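Local coordinates for protein aspartokinase 1, chloroplastic (Arabidopsis thaliana, PDB 2CDQ) that catalyses the ATP-dependent phosphorylation of L-aspartate to 4-phospho-L-aspartate, the first step in making lysine, threonine, methionine and isoleucine, at residues Ala39-Met44 with Val105-Ile110; Glu92-Ile97 with Glu121-Leu126; Ser113-Tyr118 with Thr152-Ala157; Ile162-Arg167 with Pro207-Val212. One frame throughout, in Å; residues are numbered along the deposited sequence.

Interaction 1 (Ala39-Met44 with Val105-Ile110)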
loop_
_atom_site.group_PDB
_atom_site.type_symbol
_atom_site.label_atom_id
_atom_site.label_comp_id
_atom_site.label_asym_id
_atom_site.label_seq_id
_atom_site.Cartn_x
_atom_site.Cartn_y
_atom_site.Cartn_z
ATOM N N ALA A 39 22.027 31.772 11.866
ATOM C CA ALA A 39 23.285 31.112 11.487
ATOM C C ALA A 39 24.534 31.911 11.855
ATOM O O ALA A 39 25.631 31.351 11.930
ATOM C CB ALA A 39 23.286 30.792 10.000
ATOM N N SER A 40 24.360 33.217 12.069
ATOM C CA SER A 40 25.467 34.119 12.403
ATOM C C SER A 40 24.972 35.357 13.154
ATOM O O SER A 40 23.767 35.635 13.198
ATOM C CB SER A 40 26.219 34.548 11.137
ATOM O OG SER A 40 25.456 35.470 10.377
ATOM N N ALA A 41 25.913 36.096 13.737
ATOM C CA ALA A 41 25.618 37.382 14.362
ATOM C C ALA A 41 24.842 38.309 13.420
ATOM O O ALA A 41 23.917 39.006 13.841
ATOM C CB ALA A 41 26.902 38.048 14.825
ATOM N N GLU A 42 25.213 38.299 12.142
ATOM C CA GLU A 42 24.565 39.156 11.156
ATOM C C GLU A 42 23.102 38.767 10.933
ATOM O O GLU A 42 22.223 39.631 10.910
ATOM C CB GLU A 42 25.345 39.159 9.839
ATOM C CG GLU A 42 24.901 40.233 8.849
ATOM C CD GLU A 42 25.164 41.653 9.330
ATOM O OE1 GLU A 42 26.082 41.858 10.158
ATOM O OE2 GLU A 42 24.452 42.571 8.866
ATOM N N ARG A 43 22.841 37.471 10.784
ATOM C CA ARG A 43 21.473 37.002 10.599
ATOM C C ARG A 43 20.652 37.227 11.864
ATOM O O ARG A 43 19.471 37.561 11.783
ATOM C CB ARG A 43 21.447 35.536 10.168
ATOM C CG ARG A 43 21.910 35.308 8.733
ATOM C CD ARG A 43 20.801 35.567 7.728
ATOM N NE ARG A 43 20.073 34.342 7.408
ATOM C CZ ARG A 43 18.901 34.290 6.780
ATOM N NH1 ARG A 43 18.285 35.397 6.393
ATOM N NH2 ARG A 43 18.339 33.118 6.544
ATOM N N MET A 44 21.287 37.062 13.023
ATOM C CA MET A 44 20.647 37.350 14.303
ATOM C C MET A 44 20.174 38.799 14.344
ATOM O O MET A 44 19.087 39.087 14.839
ATOM C CB MET A 44 21.596 37.063 15.470
ATOM C CG MET A 44 21.677 35.599 15.865
ATOM S SD MET A 44 22.526 35.338 17.439
ATOM C CE MET A 44 22.410 33.567 17.621
ATOM N N VAL A 105 29.706 35.950 19.655
ATOM C CA VAL A 105 29.787 36.728 20.883
ATOM C C VAL A 105 30.622 37.999 20.657
ATOM O O VAL A 105 30.232 39.099 21.077
ATOM C CB VAL A 105 30.376 35.856 22.019
ATOM C CG1 VAL A 105 30.972 36.707 23.130
ATOM C CG2 VAL A 105 29.313 34.924 22.560
ATOM N N LYS A 106 31.756 37.835 19.976
ATOM C CA LYS A 106 32.663 38.934 19.656
ATOM C C LYS A 106 31.914 40.037 18.909
ATOM O O LYS A 106 31.954 41.198 19.305
ATOM C CB LYS A 106 33.838 38.422 18.806
ATOM C CG LYS A 106 35.110 39.276 18.854
ATOM C CD LYS A 106 35.671 39.565 17.447
ATOM C CE LYS A 106 36.062 38.300 16.658
ATOM N NZ LYS A 106 36.057 38.539 15.173
ATOM N N GLU A 107 31.216 39.655 17.844
ATOM C CA GLU A 107 30.542 40.608 16.972
ATOM C C GLU A 107 29.312 41.248 17.604
ATOM O O GLU A 107 29.036 42.424 17.382
ATOM C CB GLU A 107 30.157 39.955 15.647
ATOM C CG GLU A 107 29.440 40.905 14.714
ATOM C CD GLU A 107 29.134 40.302 13.364
ATOM O OE1 GLU A 107 28.315 40.913 12.637
ATOM O OE2 GLU A 107 29.703 39.233 13.030
ATOM N N LEU A 108 28.560 40.477 18.376
ATOM C CA LEU A 108 27.368 41.020 19.004
ATOM C C LEU A 108 27.743 41.825 20.239
ATOM O O LEU A 108 26.890 42.478 20.852
ATOM C CB LEU A 108 26.360 39.914 19.328
ATOM C CG LEU A 108 25.686 39.243 18.124
ATOM C CD1 LEU A 108 24.640 38.242 18.587
ATOM C CD2 LEU A 108 25.067 40.263 17.164
ATOM N N ASN A 109 29.033 41.781 20.576
ATOM C CA ASN A 109 29.605 42.545 21.684
ATOM C C ASN A 109 28.988 42.186 23.047
ATOM O O ASN A 109 28.584 43.065 23.821
ATOM C CB ASN A 109 29.522 44.045 21.392
ATOM C CG ASN A 109 30.421 44.863 22.285
ATOM O OD1 ASN A 109 31.625 44.614 22.381
ATOM N ND2 ASN A 109 29.840 45.856 22.944
ATOM N N ILE A 110 28.930 40.882 23.322
ATOM C CA ILE A 110 28.390 40.348 24.572
ATOM C C ILE A 110 29.511 39.810 25.459
ATOM O O ILE A 110 30.595 39.476 24.967
ATOM C CB ILE A 110 27.382 39.209 24.291
ATOM C CG1 ILE A 110 26.163 39.743 23.548
ATOM C CG2 ILE A 110 26.939 38.513 25.583
ATOM C CD1 ILE A 110 25.437 38.662 22.790
HETATM O O HOH W 1 27.886 37.633 11.459
#
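A41 and M44, in the first turn of helix 41-53 of the amino acid kinase fold, pack against E107 and L108 at the end of helix 92-108, just before a Schellman motif at N109. The apolar part centres on L108. Its CG, set anti to the carbonyl carbon (chi1 -69°), itself lies 3.7 Å from A41 CB. The two methyls find different partners: CD2 is also 3.7 Å from A41 CB, while CD1 is 3.8 Å from M44 SD, with the M44 and L108 side chains crossing at about a right angle. A41 CB also rests on the carboxylate carbon of E107, 3.5 Å from its CD. I154 of helix 137-161 touches both M44 and L108 and so extends this apolar patch.

No direct hydrogen bond joins the segments; one water makes the polar link. It accepts from E42 N at 2.8 Å and donates to E107 OE2 at 2.9 Å, which ties the start of one helix to an acidic side chain of the other. The electrostatics are mixed: E42 OE1 and E107 OE1, both acceptors, come within 3.5 Å, and K45 offers E107 a long, weak ion pair that may offset part of the repulsion. The start of helix 41-53 is capped by S40, whose OG accepts a weak bond from R43 N at 3.3 Å, with an N-H...O angle of 167°.

Interaction 2 (Glu92-Ile97 with Glu121-Leu126)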
loop_
_atom_site.group_PDB
_atom_site.type_symbol
_atom_site.label_atom_id
_atom_site.label_comp_id
_atom_site.label_asym_id
_atom_site.label_seq_id
_atom_site.Cartn_x
_atom_site.Cartn_y
_atom_site.Cartn_z
ATOM N N GLU A 92 37.167 18.102 14.263
ATOM C CA GLU A 92 36.826 19.138 13.284
ATOM C C GLU A 92 35.548 19.900 13.609
ATOM O O GLU A 92 35.543 21.133 13.628
ATOM C CB GLU A 92 36.718 18.519 11.889
ATOM C CG GLU A 92 37.844 18.899 10.941
ATOM C CD GLU A 92 37.577 20.218 10.233
ATOM O OE1 GLU A 92 37.216 20.176 9.036
ATOM O OE2 GLU A 92 37.706 21.289 10.874
ATOM N N GLU A 93 34.475 19.159 13.868
ATOM C CA GLU A 93 33.181 19.750 14.194
ATOM C C GLU A 93 33.204 20.543 15.501
ATOM O O GLU A 93 32.553 21.583 15.606
ATOM C CB GLU A 93 32.092 18.675 14.227
ATOM C CG GLU A 93 31.501 18.328 12.862
ATOM C CD GLU A 93 32.468 17.597 11.930
ATOM O OE1 GLU A 93 32.266 17.682 10.697
ATOM O OE2 GLU A 93 33.420 16.942 12.418
ATOM N N LEU A 94 33.958 20.057 16.487
ATOM C CA LEU A 94 34.115 20.768 17.754
ATOM C C LEU A 94 34.834 22.108 17.573
ATOM O O LEU A 94 34.442 23.110 18.177
ATOM C CB LEU A 94 34.830 19.897 18.791
ATOM C CG LEU A 94 35.240 20.546 20.116
ATOM C CD1 LEU A 94 34.034 20.999 20.930
ATOM C CD2 LEU A 94 36.098 19.585 20.912
ATOM N N SER A 95 35.875 22.121 16.738
ATOM C CA SER A 95 36.587 23.360 16.392
ATOM C C SER A 95 35.673 24.368 15.689
ATOM O O SER A 95 35.779 25.577 15.913
ATOM C CB SER A 95 37.807 23.063 15.514
ATOM O OG SER A 95 38.776 22.316 16.225
ATOM N N ILE A 96 34.780 23.858 14.844
ATOM C CA ILE A 96 33.843 24.697 14.110
ATOM C C ILE A 96 32.832 25.337 15.068
ATOM O O ILE A 96 32.621 26.556 15.035
ATOM C CB ILE A 96 33.139 23.905 12.977
ATOM C CG1 ILE A 96 34.149 23.541 11.880
ATOM C CG2 ILE A 96 31.978 24.698 12.396
ATOM C CD1 ILE A 96 33.726 22.385 10.992
ATOM N N ILE A 97 32.234 24.518 15.932
ATOM C CA ILE A 97 31.224 24.989 16.879
ATOM C C ILE A 97 31.825 25.988 17.869
ATOM O O ILE A 97 31.214 27.023 18.155
ATOM C CB ILE A 97 30.535 23.818 17.615
ATOM C CG1 ILE A 97 29.717 22.988 16.629
ATOM C CG2 ILE A 97 29.621 24.332 18.736
ATOM C CD1 ILE A 97 29.448 21.581 17.092
ATOM N N GLU A 121 32.153 22.615 28.772
ATOM C CA GLU A 121 31.309 21.445 28.982
ATOM C C GLU A 121 31.230 20.538 27.754
ATOM O O GLU A 121 31.451 19.331 27.862
ATOM C CB GLU A 121 29.901 21.879 29.383
ATOM C CG GLU A 121 29.604 21.810 30.869
ATOM C CD GLU A 121 28.108 21.686 31.144
ATOM O OE1 GLU A 121 27.468 20.764 30.577
ATOM O OE2 GLU A 121 27.572 22.507 31.926
ATOM N N LEU A 122 30.913 21.126 26.598
ATOM C CA LEU A 122 30.796 20.384 25.340
ATOM C C LEU A 122 32.047 19.558 25.049
ATOM O O LEU A 122 31.955 18.366 24.751
ATOM C CB LEU A 122 30.485 21.330 24.172
ATOM C CG LEU A 122 30.491 20.765 22.746
ATOM C CD1 LEU A 122 29.508 19.613 22.584
ATOM C CD2 LEU A 122 30.187 21.860 21.743
ATOM N N GLU A 123 33.209 20.200 25.148
ATOM C CA GLU A 123 34.491 19.521 24.970
ATOM C C GLU A 123 34.692 18.416 26.018
ATOM O O GLU A 123 35.204 17.337 25.703
ATOM C CB GLU A 123 35.641 20.534 25.016
ATOM C CG GLU A 123 36.995 19.968 24.603
ATOM C CD GLU A 123 38.007 21.043 24.246
ATOM O OE1 GLU A 123 37.610 22.211 24.042
ATOM O OE2 GLU A 123 39.206 20.710 24.155
ATOM N N GLN A 124 34.278 18.688 27.254
ATOM C CA GLN A 124 34.353 17.697 28.318
ATOM C C GLN A 124 33.470 16.483 28.027
ATOM O O GLN A 124 33.894 15.340 28.240
ATOM C CB GLN A 124 33.997 18.315 29.675
ATOM C CG GLN A 124 35.048 19.278 30.222
ATOM C CD GLN A 124 36.409 18.625 30.405
ATOM O OE1 GLN A 124 37.351 18.906 29.661
ATOM N NE2 GLN A 124 36.512 17.739 31.389
ATOM N N LEU A 125 32.256 16.732 27.529
ATOM C CA LEU A 125 31.321 15.652 27.207
ATOM C C LEU A 125 31.858 14.762 26.098
ATOM O O LEU A 125 31.746 13.538 26.168
ATOM C CB LEU A 125 29.948 16.204 26.815
ATOM C CG LEU A 125 28.882 15.149 26.493
ATOM C CD1 LEU A 125 28.271 14.563 27.753
ATOM C CD2 LEU A 125 27.805 15.742 25.620
ATOM N N LEU A 126 32.442 15.383 25.078
ATOM C CA LEU A 126 33.025 14.648 23.959
ATOM C C LEU A 126 34.252 13.858 24.409
ATOM O O LEU A 126 34.484 12.740 23.945
ATOM C CB LEU A 126 33.371 15.595 22.805
ATOM C CG LEU A 126 32.205 16.196 22.010
ATOM C CD1 LEU A 126 32.665 17.423 21.228
ATOM C CD2 LEU A 126 31.563 15.164 21.081
#
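L94 enters between L122, E123 and L126, at the centre of the contact where helices 92-108 and 113-132 pack side by side. Their local axes are 11.2 Å apart and run antiparallel at 171°, as in the helical hairpin that these consecutive helices form within the amino acid kinase domain.

The CG of L94 is anti to its backbone N (chi1 172°), and its branches serve different neighbours. CD1 approaches L126 CD1 at 3.8 Å and L122 CG at 4.0 Å; against both leucines the L94 side chain slides past in the opposite direction. CD2 instead meets the aliphatic part of E123, lying 3.8 Å from its CG, and here the two side chains cross at about a right angle. One turn further along, I97 adds a second crossing of this kind: its CG2 branch reaches L122 CD2 at 3.9 Å. L122 CD2 also lies 4.0 Å from L94 CD1, so this one methyl meets both L94 and I97. L122 touches L73 and L143 of the flanking helices 69-80 and 137-161 as well.

E123 contributes carbon to the interface while its extended chain carries the carboxylate past L94, where OE1 forms a salt bridge with K98. No hydrogen bond crosses between the two segments. Their cohesion rests on dispersion and on burial of branched aliphatic groups, with the nearby charge of E123 paired to K98, the residue next to I97 and one turn on from L94.

Interaction 3 (Ser113-Tyr118 with Thr152-Ala157)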
loop_
_atom_site.group_PDB
_atom_site.type_symbol
_atom_site.label_atom_id
_atom_site.label_comp_id
_atom_site.label_asym_id
_atom_site.label_seq_id
_atom_site.Cartn_x
_atom_site.Cartn_y
_atom_site.Cartn_z
ATOM N N SER A 113 31.492 35.108 28.917
ATOM C CA SER A 113 31.551 34.166 30.038
ATOM C C SER A 113 30.615 32.971 29.897
ATOM O O SER A 113 31.075 31.826 29.837
ATOM C CB SER A 113 31.286 34.885 31.356
ATOM O OG SER A 113 32.311 35.818 31.615
ATOM N N VAL A 114 29.314 33.242 29.832
ATOM C CA VAL A 114 28.306 32.181 29.829
ATOM C C VAL A 114 28.580 31.183 28.707
ATOM O O VAL A 114 28.621 29.972 28.945
ATOM C CB VAL A 114 26.865 32.738 29.724
ATOM C CG1 VAL A 114 25.845 31.657 30.070
ATOM C CG2 VAL A 114 26.683 33.951 30.634
ATOM N N ILE A 115 28.800 31.701 27.502
ATOM C CA ILE A 115 29.096 30.868 26.336
ATOM C C ILE A 115 30.346 30.007 26.538
ATOM O O ILE A 115 30.336 28.814 26.217
ATOM C CB ILE A 115 29.173 31.718 25.032
ATOM C CG1 ILE A 115 27.790 31.833 24.386
ATOM C CG2 ILE A 115 30.117 31.104 24.012
ATOM C CD1 ILE A 115 26.763 32.609 25.198
ATOM N N LEU A 116 31.402 30.603 27.095
ATOM C CA LEU A 116 32.671 29.902 27.309
ATOM C C LEU A 116 32.530 28.701 28.239
ATOM O O LEU A 116 33.178 27.672 28.029
ATOM C CB LEU A 116 33.754 30.857 27.828
ATOM C CG LEU A 116 34.394 31.837 26.832
ATOM C CD1 LEU A 116 35.221 32.882 27.575
ATOM C CD2 LEU A 116 35.246 31.128 25.772
ATOM N N THR A 117 31.678 28.832 29.254
ATOM C CA THR A 117 31.412 27.739 30.182
ATOM C C THR A 117 30.747 26.572 29.453
ATOM O O THR A 117 31.111 25.408 29.659
ATOM C CB THR A 117 30.537 28.206 31.372
ATOM O OG1 THR A 117 31.249 29.199 32.123
ATOM C CG2 THR A 117 30.185 27.038 32.294
ATOM N N TYR A 118 29.786 26.894 28.591
ATOM C CA TYR A 118 29.046 25.876 27.856
ATOM C C TYR A 118 29.911 25.128 26.846
ATOM O O TYR A 118 29.707 23.932 26.618
ATOM C CB TYR A 118 27.814 26.487 27.183
ATOM C CG TYR A 118 26.585 26.479 28.064
ATOM C CD1 TYR A 118 26.350 27.502 28.986
ATOM C CD2 TYR A 118 25.661 25.440 27.984
ATOM C CE1 TYR A 118 25.222 27.491 29.800
ATOM C CE2 TYR A 118 24.535 25.418 28.793
ATOM C CZ TYR A 118 24.322 26.445 29.697
ATOM O OH TYR A 118 23.204 26.415 30.492
ATOM N N THR A 152 20.009 30.336 22.078
ATOM C CA THR A 152 19.122 31.215 22.840
ATOM C C THR A 152 19.866 32.216 23.730
ATOM O O THR A 152 19.496 33.390 23.773
ATOM C CB THR A 152 18.106 30.424 23.696
ATOM O OG1 THR A 152 18.766 29.335 24.360
ATOM C CG2 THR A 152 16.993 29.887 22.822
ATOM N N ARG A 153 20.909 31.747 24.421
ATOM C CA ARG A 153 21.686 32.583 25.351
ATOM C C ARG A 153 22.419 33.744 24.672
ATOM O O ARG A 153 22.471 34.853 25.210
ATOM C CB ARG A 153 22.660 31.737 26.171
ATOM C CG ARG A 153 22.021 31.100 27.385
ATOM C CD ARG A 153 22.966 30.144 28.101
ATOM N NE ARG A 153 22.315 29.518 29.248
ATOM C CZ ARG A 153 21.450 28.508 29.172
ATOM N NH1 ARG A 153 21.117 27.981 28.001
ATOM N NH2 ARG A 153 20.914 28.015 30.276
ATOM N N ILE A 154 22.983 33.481 23.497
ATOM C CA ILE A 154 23.603 34.527 22.693
ATOM C C ILE A 154 22.550 35.572 22.326
ATOM O O ILE A 154 22.731 36.764 22.589
ATOM C CB ILE A 154 24.293 33.956 21.430
ATOM C CG1 ILE A 154 25.567 33.208 21.825
ATOM C CG2 ILE A 154 24.628 35.060 20.454
ATOM C CD1 ILE A 154 26.158 32.333 20.739
ATOM N N PHE A 155 21.437 35.118 21.755
ATOM C CA PHE A 155 20.408 36.038 21.286
ATOM C C PHE A 155 19.787 36.850 22.425
ATOM O O PHE A 155 19.587 38.062 22.287
ATOM C CB PHE A 155 19.334 35.301 20.486
ATOM C CG PHE A 155 18.481 36.204 19.648
ATOM C CD1 PHE A 155 18.993 36.798 18.496
ATOM C CD2 PHE A 155 17.165 36.464 20.004
ATOM C CE1 PHE A 155 18.206 37.642 17.714
ATOM C CE2 PHE A 155 16.366 37.303 19.226
ATOM C CZ PHE A 155 16.888 37.895 18.080
ATOM N N ALA A 156 19.503 36.188 23.546
ATOM C CA ALA A 156 18.904 36.854 24.701
ATOM C C ALA A 156 19.811 37.969 25.219
ATOM O O ALA A 156 19.361 39.104 25.413
ATOM C CB ALA A 156 18.602 35.853 25.805
ATOM N N ALA A 157 21.086 37.635 25.419
ATOM C CA ALA A 157 22.091 38.601 25.848
ATOM C C ALA A 157 22.177 39.773 24.879
ATOM O O ALA A 157 22.248 40.925 25.308
ATOM C CB ALA A 157 23.442 37.932 26.006
#
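I115 and I154 mark the nearest backbone approach, CA to CA 7.5 Å, between two helical segments whose axes run antiparallel at 176° and pass 10.3 Å apart. The isoleucines meet through their longer branches: I115 CD1 lies 3.6 Å from I154 CG1, and the side chains cross at about a right angle.

Beside this apolar pair, R153 extends its chain from CG to NE toward Y118. The phenol hydroxyl lies over one face of the guanidinium, and Y118 CZ stands 3.6 Å above that plane, over its centre. The ring and guanidinium planes are 40° apart, so the two groups are not stacked flat. Although Y118 OH is 2.8 Å from R153 NH2, the angle is too poor for a hydrogen bond. The guanidinium has its polar partners in other directions: NH2 forms a salt bridge with D170, and NH1 bonds to the carbonyl of C149, two anchors that would restrict its rotation. V114 adds carbon packing, with CG1 placed 3.8 Å from R153 CD and near the edge of the guanidinium.

I154 also reaches helix 92-108, while T152 of the same helix meets strand 209-219. Helix 137-161 thus lies between the outer helices and the central sheet, the layered alpha/beta arrangement of the amino acid kinase fold, and the same helix bears the substrate-binding residue E148.

Interaction 4 (Ile162-Arg167 with Pro207-Val212)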
loop_
_atom_site.group_PDB
_atom_site.type_symbol
_atom_site.label_atom_id
_atom_site.label_comp_id
_atom_site.label_asym_id
_atom_site.label_seq_id
_atom_site.Cartn_x
_atom_site.Cartn_y
_atom_site.Cartn_z
ATOM N N ILE A 162 20.944 45.838 23.315
ATOM C CA ILE A 162 20.418 46.874 22.419
ATOM C C ILE A 162 19.099 47.525 22.888
ATOM O O ILE A 162 18.429 48.220 22.112
ATOM C CB ILE A 162 20.300 46.349 20.946
ATOM C CG1 ILE A 162 19.199 45.287 20.808
ATOM C CG2 ILE A 162 21.646 45.797 20.459
ATOM C CD1 ILE A 162 18.687 45.112 19.385
ATOM N N GLY A 163 18.734 47.302 24.149
ATOM C CA GLY A 163 17.552 47.940 24.741
ATOM C C GLY A 163 16.261 47.134 24.737
ATOM O O GLY A 163 15.187 47.681 24.984
ATOM N N VAL A 164 16.359 45.838 24.453
ATOM C CA VAL A 164 15.201 44.942 24.467
ATOM C C VAL A 164 15.320 44.019 25.679
ATOM O O VAL A 164 16.151 43.103 25.695
ATOM C CB VAL A 164 15.086 44.107 23.143
ATOM C CG1 VAL A 164 13.926 43.119 23.209
ATOM C CG2 VAL A 164 14.931 45.015 21.925
ATOM N N LYS A 165 14.505 44.275 26.700
ATOM C CA LYS A 165 14.483 43.427 27.888
ATOM C C LYS A 165 14.035 42.018 27.496
ATOM O O LYS A 165 12.943 41.832 26.944
ATOM C CB LYS A 165 13.586 44.027 28.978
ATOM C CG LYS A 165 13.554 43.243 30.295
ATOM C CD LYS A 165 14.955 42.969 30.859
ATOM C CE LYS A 165 14.913 41.981 32.028
ATOM N NZ LYS A 165 14.342 42.587 33.267
ATOM N N ALA A 166 14.902 41.041 27.767
ATOM C CA ALA A 166 14.707 39.663 27.313
ATOM C C ALA A 166 15.245 38.632 28.306
ATOM O O ALA A 166 16.253 38.866 28.982
ATOM C CB ALA A 166 15.347 39.469 25.948
ATOM N N ARG A 167 14.560 37.491 28.378
ATOM C CA ARG A 167 14.906 36.409 29.298
ATOM C C ARG A 167 14.990 35.099 28.526
ATOM O O ARG A 167 14.036 34.707 27.850
ATOM C CB ARG A 167 13.865 36.321 30.427
ATOM C CG ARG A 167 13.973 35.096 31.343
ATOM C CD ARG A 167 13.527 35.390 32.780
ATOM N NE ARG A 167 12.319 36.222 32.873
ATOM C CZ ARG A 167 12.289 37.469 33.354
ATOM N NH1 ARG A 167 13.400 38.055 33.800
ATOM N NH2 ARG A 167 11.142 38.140 33.392
ATOM N N PRO A 207 7.900 42.137 32.676
ATOM C CA PRO A 207 7.800 41.731 31.270
ATOM C C PRO A 207 9.120 41.802 30.489
ATOM O O PRO A 207 9.740 42.865 30.378
ATOM C CB PRO A 207 6.760 42.703 30.690
ATOM C CG PRO A 207 6.783 43.880 31.595
ATOM C CD PRO A 207 7.101 43.346 32.956
ATOM N N ALA A 208 9.535 40.651 29.967
ATOM C CA ALA A 208 10.691 40.540 29.083
ATOM C C ALA A 208 10.324 39.588 27.955
ATOM O O ALA A 208 9.493 38.698 28.145
ATOM C CB ALA A 208 11.901 40.020 29.847
ATOM N N VAL A 209 10.930 39.778 26.784
ATOM C CA VAL A 209 10.678 38.900 25.633
ATOM C C VAL A 209 11.322 37.525 25.865
ATOM O O VAL A 209 12.553 37.412 25.910
ATOM C CB VAL A 209 11.189 39.519 24.301
ATOM C CG1 VAL A 209 10.843 38.619 23.124
ATOM C CG2 VAL A 209 10.607 40.921 24.088
ATOM N N PRO A 210 10.488 36.481 26.034
ATOM C CA PRO A 210 10.998 35.127 26.271
ATOM C C PRO A 210 11.706 34.543 25.042
ATOM O O PRO A 210 11.189 34.629 23.921
ATOM C CB PRO A 210 9.730 34.322 26.606
ATOM C CG PRO A 210 8.678 35.350 26.910
ATOM C CD PRO A 210 9.015 36.505 26.028
ATOM N N ILE A 211 12.891 33.975 25.263
ATOM C CA ILE A 211 13.665 33.334 24.208
ATOM C C ILE A 211 13.851 31.869 24.588
ATOM O O ILE A 211 14.702 31.545 25.416
ATOM C CB ILE A 211 15.046 34.021 24.005
ATOM C CG1 ILE A 211 14.917 35.555 23.980
ATOM C CG2 ILE A 211 15.743 33.499 22.745
ATOM C CD1 ILE A 211 14.087 36.135 22.832
ATOM N N VAL A 212 13.047 30.995 23.980
ATOM C CA VAL A 212 12.984 29.580 24.368
ATOM C C VAL A 212 13.705 28.640 23.387
ATOM O O VAL A 212 13.573 28.774 22.163
ATOM C CB VAL A 212 11.515 29.100 24.542
ATOM C CG1 VAL A 212 11.461 27.834 25.391
ATOM C CG2 VAL A 212 10.657 30.188 25.180
#
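K165 and V209 open a short parallel strand pairing, V209 N donating to K165 O at 2.9 Å. The ladder continues as R167 N donates to V209 O at 3.2 Å and I211 N to R167 O at 2.9 Å. These bonds set A166 beside V209 and R167 beside P210. The middle bond is less regular, since R167 N stands 49° out of the carbonyl plane of V209. P210 lies between the two residues that bond to R167, and its backbone pairs instead with I61 on the neighbouring strand.

This ladder and the buried A208 make up the tight part of the contact. A208 CB is held between two long basic side chains, 3.6 Å from K165 CG and 4.1 Å above one face of the R167 guanidinium, offset toward the rim. The face carrying A166 and V209 has lighter apolar contact: I211 CG1 lies 4.4 Å from A166 CB, and V164 CG1 meets V209 CG2 at 4.1 Å. I211 also touches T152 and L159 of helix 137-161, which places I211 against that helix.

The solvent side is formed by the exposed K165 and P207 and by the charged ends. P207, at the outer end, brings its carbonyl O near K165 CG. Both cations lead to D206, K165 NZ to OD2 and R167 NH2 to OD1. Directional backbone bonds therefore fix the register of strands 166-169 and 209-219, while one carboxylate shared by two positive groups probably balances part of the charge at the exposed margin.

In the fold
Interaction 3 touches two of the others through helix 137-161. I154 CG2 lies 3.7 Å from M44 SD of interaction 1, and T152 CG2 3.8 Å from I211 CG2 of interaction 4. Interaction 2 shares helix 92-108 with interaction 1 and helix 113-132 with interaction 3, but its centre is about 20 Å and 16 Å from theirs; from interaction 4 its nearest atoms are about 17 Å away. None of the four lines the kinase pocket: the side chains of M44 and I97 are each about 11 Å from the lysine bound beside E148, and those of I154 and I211 about 13 Å. R153 is nearer to substrate-binding E148, about 8 Å between side chains.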